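Local coordinates for superoxide dismutase (Chaetomium thermophilum, PDB 4BR6) that catalyses the dismutation of superoxide to hydrogen peroxide and dioxygen at a manganese centre, at the sodium ion site and the interface of chains A and C. Residues are numbered along the deposited sequence; one frame, centred on the assembly and turned at random. Chains: chain A/B/C, Superoxide dismutase.

Contact 1: the sodium ion site. Residues chain A 103, 137-138; chain B 102-103, 137-138. With NA (sodium ion), chain D.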
loop_
_atom_site.group_PDB
_atom_site.type_symbol
_atom_site.label_atom_id
_atom_site.label_comp_id
_atom_site.label_asym_id
_atom_site.label_seq_id
_atom_site.Cartn_x
_atom_site.Cartn_y
_atom_site.Cartn_z
ATOM N N ASP A 103 13.426 3.088 26.858
ATOM C CA ASP A 103 12.366 2.774 25.908
ATOM C C ASP A 103 12.354 1.327 25.442
ATOM O O ASP A 103 11.320 0.851 24.956
ATOM C CB ASP A 103 12.437 3.704 24.696
ATOM C CG ASP A 103 11.754 5.039 24.944
ATOM O OD1 ASP A 103 10.706 5.061 25.619
ATOM O OD2 ASP A 103 12.255 6.067 24.457
ATOM N N ASN A 137 10.508 10.617 22.424
ATOM C CA ASN A 137 10.129 9.214 22.591
ATOM C C ASN A 137 10.632 8.341 21.428
ATOM O O ASN A 137 10.252 8.558 20.275
ATOM C CB ASN A 137 8.605 9.090 22.704
ATOM C CG ASN A 137 8.165 7.744 23.247
ATOM O OD1 ASN A 137 8.821 7.173 24.114
ATOM N ND2 ASN A 137 7.053 7.226 22.736
ATOM N N LEU A 138 11.477 7.359 21.737
ATOM C CA LEU A 138 12.076 6.499 20.714
ATOM C C LEU A 138 11.103 5.441 20.186
ATOM O O LEU A 138 10.245 4.948 20.915
ATOM C CB LEU A 138 13.330 5.813 21.254
ATOM C CG LEU A 138 14.482 6.722 21.680
ATOM C CD1 LEU A 138 15.643 5.881 22.164
ATOM C CD2 LEU A 138 14.906 7.606 20.539
ATOM N N ALA B 102 4.817 10.591 30.310
ATOM C CA ALA B 102 6.218 10.273 30.070
ATOM C C ALA B 102 6.544 10.061 28.589
ATOM O O ALA B 102 7.701 10.190 28.177
ATOM C CB ALA B 102 6.610 9.030 30.861
ATOM N N ASP B 103 5.523 9.725 27.804
ATOM C CA ASP B 103 5.683 9.420 26.383
ATOM C C ASP B 103 5.160 10.529 25.459
ATOM O O ASP B 103 5.489 10.554 24.265
ATOM C CB ASP B 103 4.970 8.107 26.057
ATOM C CG ASP B 103 5.596 6.905 26.757
ATOM O OD1 ASP B 103 6.757 7.014 27.208
ATOM O OD2 ASP B 103 4.930 5.851 26.855
ATOM N N ASN B 137 6.017 0.749 26.187
ATOM C CA ASN B 137 6.215 2.072 25.603
ATOM C C ASN B 137 5.067 2.442 24.670
ATOM O O ASN B 137 4.658 1.635 23.824
ATOM C CB ASN B 137 7.537 2.125 24.841
ATOM C CG ASN B 137 7.940 3.538 24.467
ATOM O OD1 ASN B 137 7.878 4.452 25.289
ATOM N ND2 ASN B 137 8.370 3.721 23.222
ATOM N N LEU B 138 4.562 3.666 24.819
ATOM C CA LEU B 138 3.363 4.096 24.114
ATOM C C LEU B 138 3.655 4.775 22.785
ATOM O O LEU B 138 4.683 5.421 22.622
ATOM C CB LEU B 138 2.573 5.061 24.975
ATOM C CG LEU B 138 2.060 4.534 26.300
ATOM C CD1 LEU B 138 1.435 5.679 27.022
ATOM C CD2 LEU B 138 1.067 3.398 26.098
HETATM NA NA NA D . 8.859 6.328 26.290
HETATM O O HOH W 1 8.331 5.058 28.462
#
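In A:Asn137 and B:Asn137 CG stands anti to the backbone N (chi1 -164° and -168°), so the two amides reach toward each other tip to tip, while A:Asp103 and B:Asp103 turn CG anti to the carbonyl carbon and offer a carboxylate from a helix end. Four oxygens thereby converge on a sodium ion at a site shared by chains A and B. The amide oxygens OD1 of A:Asn137 and B:Asn137 each lie 2.3 Å from NA. Carboxylate OD1 of A:Asp103 binds NA at 2.3 Å and that of B:Asp103 at 2.4 Å, and with water 1 the shell is near square pyramidal. Hard oxygen donors suit sodium: the aspartates bring charge, the asparagines neutral dipoles. The positive ion probably offsets the repulsion of the two carboxylates, and it may derive from purification or crystallisation. The second carboxylate oxygen is used within each chain: B:Leu138 N donates to B:Asp103 OD2 over 3.0 Å, from above the carboxylate plane, which helps fix the rotation of the group. At the far side of the amides, A:Asn137 ND2 makes a weak, bent hydrogen bond of 3.0 Å to the carbonyl O of B:Leu138.

Contact 2: the interface of chains A and C. Residues chain A 21, 25, 29-30, 164, 168; chain C 163, 167, 171-172.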
loop_
_atom_site.group_PDB
_atom_site.type_symbol
_atom_site.label_atom_id
_atom_site.label_comp_id
_atom_site.label_asym_id
_atom_site.label_seq_id
_atom_site.Cartn_x
_atom_site.Cartn_y
_atom_site.Cartn_z
ATOM N N ARG A 21 32.623 -3.905 -3.170
ATOM C CA ARG A 21 31.783 -3.980 -4.360
ATOM C C ARG A 21 30.371 -3.501 -4.070
ATOM O O ARG A 21 29.779 -2.802 -4.877
ATOM C CB ARG A 21 31.726 -5.413 -4.902
ATOM C CG ARG A 21 30.958 -5.542 -6.204
ATOM C CD ARG A 21 31.592 -4.704 -7.302
ATOM N NE ARG A 21 30.870 -4.771 -8.569
ATOM C CZ ARG A 21 31.218 -4.079 -9.645
ATOM N NH1 ARG A 21 32.279 -3.278 -9.606
ATOM N NH2 ARG A 21 30.510 -4.183 -10.761
ATOM N N LEU A 25 28.786 -0.082 -5.695
ATOM C CA LEU A 25 27.522 -0.161 -6.409
ATOM C C LEU A 25 26.465 0.691 -5.740
ATOM O O LEU A 25 25.737 1.435 -6.389
ATOM C CB LEU A 25 27.021 -1.596 -6.445
ATOM C CG LEU A 25 27.815 -2.582 -7.293
ATOM C CD1 LEU A 25 27.266 -3.963 -7.058
ATOM C CD2 LEU A 25 27.778 -2.244 -8.783
ATOM N N LYS A 29 26.094 3.779 -8.143
ATOM C CA LYS A 29 25.021 3.401 -9.076
ATOM C C LYS A 29 23.613 3.645 -8.511
ATOM O O LYS A 29 22.821 4.376 -9.108
ATOM C CB LYS A 29 25.169 1.940 -9.529
ATOM C CG LYS A 29 26.533 1.630 -10.149
ATOM C CD LYS A 29 26.810 2.481 -11.387
ATOM C CE LYS A 29 27.885 1.876 -12.267
ATOM N NZ LYS A 29 29.228 1.956 -11.645
ATOM N N HIS A 30 23.306 3.050 -7.362
ATOM C CA HIS A 30 21.962 3.151 -6.799
ATOM C C HIS A 30 21.602 4.570 -6.356
ATOM O O HIS A 30 20.661 5.163 -6.869
ATOM C CB HIS A 30 21.786 2.157 -5.651
ATOM C CG HIS A 30 21.654 0.735 -6.101
ATOM N ND1 HIS A 30 20.456 0.188 -6.517
ATOM C CD2 HIS A 30 22.572 -0.254 -6.201
ATOM C CE1 HIS A 30 20.645 -1.075 -6.857
ATOM N NE2 HIS A 30 21.920 -1.367 -6.676
ATOM N N HIS A 164 19.756 -5.342 -2.486
ATOM C CA HIS A 164 21.007 -4.886 -3.079
ATOM C C HIS A 164 21.977 -4.400 -2.000
ATOM O O HIS A 164 23.148 -4.177 -2.282
ATOM C CB HIS A 164 20.756 -3.796 -4.126
ATOM C CG HIS A 164 20.142 -2.555 -3.564
ATOM N ND1 HIS A 164 18.980 -2.007 -4.065
ATOM C CD2 HIS A 164 20.521 -1.759 -2.538
ATOM C CE1 HIS A 164 18.675 -0.926 -3.373
ATOM N NE2 HIS A 164 19.591 -0.758 -2.438
ATOM N N LEU A 168 25.216 -9.588 -2.582
ATOM C CA LEU A 168 26.473 -10.001 -3.217
ATOM C C LEU A 168 27.403 -10.754 -2.263
ATOM O O LEU A 168 28.180 -11.621 -2.680
ATOM C CB LEU A 168 27.219 -8.795 -3.790
ATOM C CG LEU A 168 26.753 -8.277 -5.152
ATOM C CD1 LEU A 168 27.548 -7.034 -5.562
ATOM C CD2 LEU A 168 26.836 -9.360 -6.230
ATOM N N GLU C 163 15.325 -8.286 -6.555
ATOM C CA GLU C 163 16.743 -8.222 -6.848
ATOM C C GLU C 163 17.426 -9.584 -6.725
ATOM O O GLU C 163 18.427 -9.845 -7.384
ATOM C CB GLU C 163 17.401 -7.176 -5.950
ATOM C CG GLU C 163 16.963 -5.752 -6.335
ATOM C CD GLU C 163 17.419 -4.667 -5.365
ATOM O OE1 GLU C 163 17.484 -4.913 -4.139
ATOM O OE2 GLU C 163 17.716 -3.555 -5.832
ATOM N N TYR C 167 20.675 -10.206 -9.021
ATOM C CA TYR C 167 21.771 -9.348 -8.553
ATOM C C TYR C 167 23.148 -10.022 -8.552
ATOM O O TYR C 167 24.145 -9.374 -8.860
ATOM C CB TYR C 167 21.492 -8.761 -7.170
ATOM C CG TYR C 167 22.067 -7.367 -6.981
ATOM C CD1 TYR C 167 23.392 -7.183 -6.595
ATOM C CD2 TYR C 167 21.292 -6.236 -7.205
ATOM C CE1 TYR C 167 23.917 -5.915 -6.426
ATOM C CE2 TYR C 167 21.818 -4.966 -7.040
ATOM C CZ TYR C 167 23.121 -4.821 -6.648
ATOM O OH TYR C 167 23.645 -3.575 -6.470
ATOM N N GLU C 171 24.097 -7.597 -10.995
ATOM C CA GLU C 171 24.196 -6.474 -10.078
ATOM C C GLU C 171 23.054 -5.480 -10.344
ATOM O O GLU C 171 21.912 -5.888 -10.530
ATOM C CB GLU C 171 25.576 -5.820 -10.196
ATOM C CG GLU C 171 26.704 -6.743 -9.741
ATOM C CD GLU C 171 28.093 -6.243 -10.105
ATOM O OE1 GLU C 171 28.243 -5.461 -11.071
ATOM O OE2 GLU C 171 29.050 -6.645 -9.418
ATOM N N ASN C 172 23.366 -4.190 -10.382
ATOM C CA ASN C 172 22.362 -3.141 -10.592
ATOM C C ASN C 172 21.798 -3.065 -12.013
ATOM O O ASN C 172 20.863 -2.305 -12.277
ATOM C CB ASN C 172 22.969 -1.776 -10.260
ATOM C CG ASN C 172 24.120 -1.422 -11.167
ATOM O OD1 ASN C 172 25.139 -2.095 -11.162
ATOM N ND2 ASN C 172 23.959 -0.368 -11.956
HETATM O O HOH W 2 25.492 -4.057 -3.948
#
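The ring of C:Tyr167 has A:His164 CA over the rim of one face and C:Glu171 C over the centre of the other, 3.5 Å above the plane, with A:His30 NE2 and A:Leu168 CG at its edge. The rings of A:His30 and A:His164 lie partly over one another, offset. This is part of the two-fold interface of the iron/manganese superoxide dismutase dimer. A:His164, a manganese ligand, has CG in the crowded position between backbone N and carbonyl carbon (chi1 63°), and its ND1 gives C:Glu163 OE2 a 2.7 Å bond along the syn lone pair, in the ring plane. The glutamate thus orients the ligand and probably makes it a stronger donor to the metal. A phenol suits C:Tyr167: its aromatic edge packs on A:Leu168 while its OH hydrogen-bonds A:His30 NE2, tip to tip, at 2.8 Å. A:Arg21 grips C:Glu171 side-on, NE to OE2 at 2.7 Å and NH2 to OE1 at 2.6 Å, in a salt bridge. An alanine here would remove both bonds and would probably weaken the subunit contact. Helix 20-50 of chain A supplies A:Arg21, A:Leu25, A:Lys29 and A:His30, facing helix 167-170 of chain C, which C:Tyr167 begins, and the loop residues C:Glu171 and C:Asn172 after it.

Contact 3: the interface of chains A and C. Residues chain A 122-124, 145, 162-163; chain C 122-124, 145, 162-163.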
loop_
_atom_site.group_PDB
_atom_site.type_symbol
_atom_site.label_atom_id
_atom_site.label_comp_id
_atom_site.label_asym_id
_atom_site.label_seq_id
_atom_site.Cartn_x
_atom_site.Cartn_y
_atom_site.Cartn_z
ATOM N N GLN A 122 8.645 -7.484 4.537
ATOM C CA GLN A 122 8.256 -8.181 3.311
ATOM C C GLN A 122 8.542 -7.308 2.078
ATOM O O GLN A 122 7.946 -6.254 1.911
ATOM C CB GLN A 122 6.776 -8.552 3.385
ATOM C CG GLN A 122 6.425 -9.272 4.689
ATOM C CD GLN A 122 5.030 -9.849 4.698
ATOM O OE1 GLN A 122 4.133 -9.348 4.027
ATOM N NE2 GLN A 122 4.842 -10.914 5.462
ATOM N N GLY A 123 9.473 -7.747 1.235
ATOM C CA GLY A 123 9.894 -6.985 0.073
ATOM C C GLY A 123 11.042 -6.044 0.402
ATOM O O GLY A 123 11.842 -6.322 1.289
ATOM N N SER A 124 11.122 -4.934 -0.323
ATOM C CA SER A 124 12.187 -3.944 -0.140
ATOM C C SER A 124 11.793 -2.902 0.930
ATOM O O SER A 124 10.630 -2.509 1.011
ATOM C CB SER A 124 12.433 -3.215 -1.455
ATOM O OG SER A 124 12.795 -4.106 -2.496
ATOM N N ASN A 145 9.962 0.191 0.631
ATOM C CA ASN A 145 10.641 0.764 -0.522
ATOM C C ASN A 145 11.573 1.908 -0.114
ATOM O O ASN A 145 12.485 1.696 0.688
ATOM C CB ASN A 145 9.597 1.153 -1.577
ATOM C CG ASN A 145 8.731 -0.029 -1.980
ATOM O OD1 ASN A 145 9.219 -1.148 -2.108
ATOM N ND2 ASN A 145 7.448 0.205 -2.149
ATOM N N TRP A 162 16.842 -3.503 1.591
ATOM C CA TRP A 162 16.789 -3.832 0.174
ATOM C C TRP A 162 17.802 -4.913 -0.052
ATOM O O TRP A 162 18.842 -4.924 0.597
ATOM C CB TRP A 162 17.136 -2.643 -0.708
ATOM C CG TRP A 162 16.036 -1.652 -0.861
ATOM C CD1 TRP A 162 15.476 -0.888 0.115
ATOM C CD2 TRP A 162 15.381 -1.290 -2.079
ATOM N NE1 TRP A 162 14.508 -0.075 -0.418
ATOM C CE2 TRP A 162 14.431 -0.305 -1.764
ATOM C CE3 TRP A 162 15.501 -1.710 -3.406
ATOM C CZ2 TRP A 162 13.603 0.261 -2.723
ATOM C CZ3 TRP A 162 14.675 -1.137 -4.352
ATOM C CH2 TRP A 162 13.748 -0.166 -4.006
ATOM N N GLU A 163 17.485 -5.826 -0.967
ATOM C CA GLU A 163 18.361 -6.949 -1.272
ATOM C C GLU A 163 19.711 -6.504 -1.841
ATOM O O GLU A 163 20.708 -7.188 -1.660
ATOM C CB GLU A 163 17.652 -7.943 -2.209
ATOM C CG GLU A 163 16.578 -8.789 -1.524
ATOM C CD GLU A 163 15.812 -9.708 -2.480
ATOM O OE1 GLU A 163 15.527 -9.309 -3.627
ATOM O OE2 GLU A 163 15.491 -10.846 -2.080
ATOM N N GLN C 122 9.033 -0.268 -8.560
ATOM C CA GLN C 122 9.756 0.379 -7.473
ATOM C C GLN C 122 9.744 -0.558 -6.266
ATOM O O GLN C 122 8.684 -0.905 -5.769
ATOM C CB GLN C 122 9.080 1.710 -7.137
ATOM C CG GLN C 122 9.188 2.719 -8.274
ATOM C CD GLN C 122 8.363 3.980 -8.085
ATOM O OE1 GLN C 122 7.667 4.160 -7.088
ATOM N NE2 GLN C 122 8.457 4.873 -9.047
ATOM N N GLY C 123 10.910 -0.995 -5.810
ATOM C CA GLY C 123 10.964 -2.014 -4.769
ATOM C C GLY C 123 10.835 -3.396 -5.403
ATOM O O GLY C 123 11.222 -3.586 -6.552
ATOM N N SER C 124 10.270 -4.352 -4.675
ATOM C CA SER C 124 10.235 -5.738 -5.124
ATOM C C SER C 124 8.925 -6.016 -5.827
ATOM O O SER C 124 7.891 -5.549 -5.393
ATOM C CB SER C 124 10.329 -6.686 -3.941
ATOM O OG SER C 124 11.496 -6.438 -3.178
ATOM N N ASN C 145 5.808 -6.999 -4.390
ATOM C CA ASN C 145 6.232 -8.057 -3.488
ATOM C C ASN C 145 5.803 -9.428 -4.015
ATOM O O ASN C 145 6.267 -9.824 -5.076
ATOM C CB ASN C 145 5.744 -7.746 -2.076
ATOM C CG ASN C 145 6.251 -6.403 -1.579
ATOM O OD1 ASN C 145 7.327 -5.955 -1.963
ATOM N ND2 ASN C 145 5.474 -5.756 -0.736
ATOM N N TRP C 162 12.277 -9.055 -8.242
ATOM C CA TRP C 162 13.013 -8.923 -6.993
ATOM C C TRP C 162 14.496 -8.975 -7.334
ATOM O O TRP C 162 14.887 -9.638 -8.282
ATOM C CB TRP C 162 12.706 -10.070 -6.024
ATOM C CG TRP C 162 11.352 -10.035 -5.370
ATOM C CD1 TRP C 162 10.136 -9.999 -5.986
ATOM C CD2 TRP C 162 11.085 -10.066 -3.962
ATOM N NE1 TRP C 162 9.135 -9.983 -5.052
ATOM C CE2 TRP C 162 9.691 -10.032 -3.804
ATOM C CE3 TRP C 162 11.898 -10.108 -2.828
ATOM C CZ2 TRP C 162 9.083 -10.033 -2.545
ATOM C CZ3 TRP C 162 11.286 -10.109 -1.579
ATOM C CH2 TRP C 162 9.900 -10.079 -1.451
ATOM N N GLU C 163 15.325 -8.286 -6.555
ATOM C CA GLU C 163 16.743 -8.222 -6.848
ATOM C C GLU C 163 17.426 -9.584 -6.725
ATOM O O GLU C 163 18.427 -9.845 -7.384
ATOM C CB GLU C 163 17.401 -7.176 -5.950
ATOM C CG GLU C 163 16.963 -5.752 -6.335
ATOM C CD GLU C 163 17.419 -4.667 -5.365
ATOM O OE1 GLU C 163 17.484 -4.913 -4.139
ATOM O OE2 GLU C 163 17.716 -3.555 -5.832
HETATM O O HOH W 3 14.013 -7.357 -4.333
HETATM O O HOH W 4 9.126 -3.877 -2.237
HETATM O O HOH W 5 15.248 -5.377 -2.667
#
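A:Gly123 and C:Gly123 have positive phi (89° and 84°), turning the chain just ahead of strand 125-132 at the dimer two-fold of this iron/manganese superoxide dismutase. With no side chain on the glycine, A:Trp162 CH2 can approach C:Gly123 CA to 3.4 Å, and the twin tryptophan does the same. Each indole is set from one face and along its edge: in A:Trp162, A:Ser124 CB lies over the ring centre, C:Glu163 OE2 sits at the edge in plane, and NE1 donates to the carbonyl O of A:Asn145 at 2.9 Å, from above the carbonyl plane. The small hydroxyls of A:Ser124 and C:Ser124, each OG anti to the carbonyl carbon, meet at 2.8 Å in a hydrogen bond whose direction is not decided; serine is short enough to fit here and can both give and accept. Water 5 links A:Ser124 OG and A:Glu163 N to C:Glu163 OE1, at 2.7 Å from that carboxylate oxygen, and water 3 does the same, by the two-fold, for the other half. The two waters also bond each other, placing solvent between like-charged glutamates whose OE1 atoms are 4.8 Å apart. Water 4 joins the side-chain OD1 of A:Asn145 and C:Asn145, lying 2.7 Å from the former, and also bonds the backbone N of both serines.

Contacts 2 and 3 belong to one surface, the two-fold interface of chains A and C; the centres of their C-alpha atoms are about 13 Å apart, and they share C:Glu163. Through this residue the axis in contact 3 is tied to the manganese ligand in contact 2, so subunit pairing and the active site are probably coupled. Contact 1 joins chain A to chain B instead, its centre about 37 Å from contact 2 and 30 Å from contact 3. Strand 138-144 of chain A starts at contact 1 and ends just before A:Asn145 of contact 3, connecting the two interfaces within the deposited four-chain assembly.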